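Local atomic coordinates of glycoside hydrolase family 88 protein (PDB entry 4Q88), a protein that is of unknown function but probably acts as a glycoside hydrolase of family 88. Residues Trp304-Lys308 / Thr309-Gln313. Sequence-based numbering, arbitrary orientation. Where two conformers were deposited one is given.
Sequences WNYLK and TTALQ
Tyr306 and Thr310 sit one turn apart near the C-terminal end of helix 293-311, and their side chains cross at about a right angle. The tyrosine CG lies anti to the backbone N (chi1 161°), beside the carbonyl carbon, and the ring stands out from the helix, leaning toward Thr310 and Ala311. There Thr310 CG2 packs obliquely against ring atom CE1 of Tyr306 at 3.6 Å, and Ala311 CB lies 4.1 Å from CE2 of the same ring. The Tyr306 hydroxyl is hydrogen-bonded to Thr272 OG1, and Tyr256 meets the ring edge-to-face. Tyr306 also packs on Thr275 of helix 272-287, a helix-to-helix contact consistent with the (alpha/alpha)6 barrel of the six-hairpin clan. An alanine in place of Tyr306 would probably open a gap beside Thr310 CG2 and Ala311 CB and leave Thr272 OG1 without the tyrosine hydroxyl.

Asn305 O accepts a hydrogen bond from Thr309 N at 2.9 Å. In one of the two Thr309 conformers OG1 donates to it as well, from the opposite face of the carbonyl plane.

The helix widens into a pi-type turn as it ends. Tyr306 O accepts from Thr310 N at 2.8 Å and from Ala311 N at 3.2 Å. Leu307 O receives Leu312 N, five residues on. A water donates to both Lys308 O and Leu312 O, so it bridges the final turn to the chain leaving the helix at Leu312.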
loop_
_atom_site.group_PDB
_atom_site.type_symbol
_atom_site.label_atom_id
_atom_site.label_comp_id
_atom_site.label_asym_id
_atom_site.label_seq_id
_atom_site.Cartn_x
_atom_site.Cartn_y
_atom_site.Cartn_z
ATOM N N TRP A 304 5.241 9.348 13.330
ATOM C CA TRP A 304 6.300 8.373 13.610
ATOM C C TRP A 304 6.365 8.142 15.120
ATOM O O TRP A 304 6.519 6.983 15.557
ATOM C CB TRP A 304 7.671 8.792 12.987
ATOM C CG TRP A 304 8.729 7.850 13.442
ATOM C CD1 TRP A 304 9.737 8.088 14.362
ATOM C CD2 TRP A 304 8.801 6.456 13.120
ATOM N NE1 TRP A 304 10.450 6.915 14.586
ATOM C CE2 TRP A 304 9.882 5.901 13.856
ATOM C CE3 TRP A 304 8.075 5.630 12.274
ATOM C CZ2 TRP A 304 10.221 4.553 13.767
ATOM C CZ3 TRP A 304 8.411 4.289 12.180
ATOM C CH2 TRP A 304 9.487 3.761 12.924
ATOM N N ASN A 305 6.189 9.191 15.911
ATOM C CA ASN A 305 6.206 9.019 17.367
ATOM C C ASN A 305 5.078 8.089 17.831
ATOM O O ASN A 305 5.291 7.190 18.659
ATOM C CB ASN A 305 6.139 10.357 18.108
ATOM C CG ASN A 305 6.147 10.154 19.610
ATOM O OD1 ASN A 305 7.131 9.678 20.171
ATOM N ND2 ASN A 305 5.023 10.414 20.250
ATOM N N TYR A 306 3.900 8.239 17.225
ATOM C CA TYR A 306 2.801 7.292 17.499
ATOM C C TYR A 306 3.180 5.858 17.111
ATOM O O TYR A 306 2.953 4.898 17.877
ATOM C CB TYR A 306 1.506 7.690 16.755
ATOM C CG TYR A 306 0.568 6.492 16.665
ATOM C CD1 TYR A 306 -0.295 6.198 17.684
ATOM C CD2 TYR A 306 0.564 5.663 15.541
ATOM C CE1 TYR A 306 -1.145 5.115 17.605
ATOM C CE2 TYR A 306 -0.259 4.545 15.460
ATOM C CZ TYR A 306 -1.121 4.291 16.508
ATOM O OH TYR A 306 -1.917 3.194 16.467
ATOM N N LEU A 307 3.740 5.692 15.913
ATOM C CA LEU A 307 4.078 4.363 15.439
ATOM C C LEU A 307 5.119 3.697 16.372
ATOM O O LEU A 307 5.013 2.500 16.639
ATOM C CB LEU A 307 4.640 4.397 14.030
ATOM C CG LEU A 307 3.561 4.765 12.967
ATOM C CD1 LEU A 307 4.183 4.990 11.612
ATOM C CD2 LEU A 307 2.533 3.652 12.888
ATOM N N LYS A 308 6.121 4.474 16.768
ATOM C CA LYS A 308 7.291 3.946 17.523
ATOM C C LYS A 308 6.906 3.679 18.972
ATOM O O LYS A 308 7.406 2.732 19.580
ATOM C CB LYS A 308 8.435 4.954 17.455
ATOM C CG LYS A 308 9.635 4.712 18.341
ATOM C CD LYS A 308 10.570 5.915 18.313
ATOM C CE LYS A 308 11.986 5.504 18.693
ATOM N NZ LYS A 308 12.897 6.695 18.758
ATOM N N THR A 309 6.020 4.501 19.519
ATOM C CA THR A 309 5.701 4.499 20.962
ATOM C C THR A 309 4.460 3.692 21.301
ATOM O O THR A 309 4.389 3.065 22.367
ATOM C CB THR A 309 5.451 5.928 21.500
ATOM O OG1 THR A 309 6.554 6.769 21.179
ATOM C CG2 THR A 309 5.254 5.925 23.010
ATOM N N THR A 310 3.462 3.732 20.421
ATOM C CA THR A 310 2.182 3.094 20.685
ATOM C C THR A 310 1.924 1.842 19.849
ATOM O O THR A 310 1.515 0.812 20.377
ATOM C CB THR A 310 1.044 4.117 20.533
ATOM O OG1 THR A 310 1.242 5.183 21.470
ATOM C CG2 THR A 310 -0.306 3.496 20.754
ATOM N N ALA A 311 2.123 1.908 18.523
ATOM C CA ALA A 311 1.835 0.732 17.705
ATOM C C ALA A 311 2.854 -0.376 17.941
ATOM O O ALA A 311 2.489 -1.548 18.101
ATOM C CB ALA A 311 1.795 1.120 16.236
ATOM N N LEU A 312 4.131 -0.010 17.916
ATOM C CA LEU A 312 5.209 -0.962 18.161
ATOM C C LEU A 312 5.162 -1.476 19.592
ATOM O O LEU A 312 5.131 -0.677 20.523
ATOM C CB LEU A 312 6.552 -0.277 17.946
ATOM C CG LEU A 312 7.826 -1.094 18.152
ATOM C CD1 LEU A 312 7.863 -2.259 17.195
ATOM C CD2 LEU A 312 9.052 -0.231 17.986
ATOM N N GLN A 313 5.144 -2.793 19.735
ATOM C CA GLN A 313 5.271 -3.404 21.050
ATOM C C GLN A 313 6.718 -3.894 21.260
ATOM O O GLN A 313 7.504 -3.999 20.308
ATOM C CB GLN A 313 4.237 -4.516 21.182
ATOM C CG GLN A 313 2.822 -4.026 20.843
ATOM C CD GLN A 313 1.740 -5.069 21.076
ATOM O OE1 GLN A 313 2.025 -6.206 21.465
ATOM N NE2 GLN A 313 0.490 -4.681 20.851
HETATM O O HOH W 1 7.421 0.690 21.450
#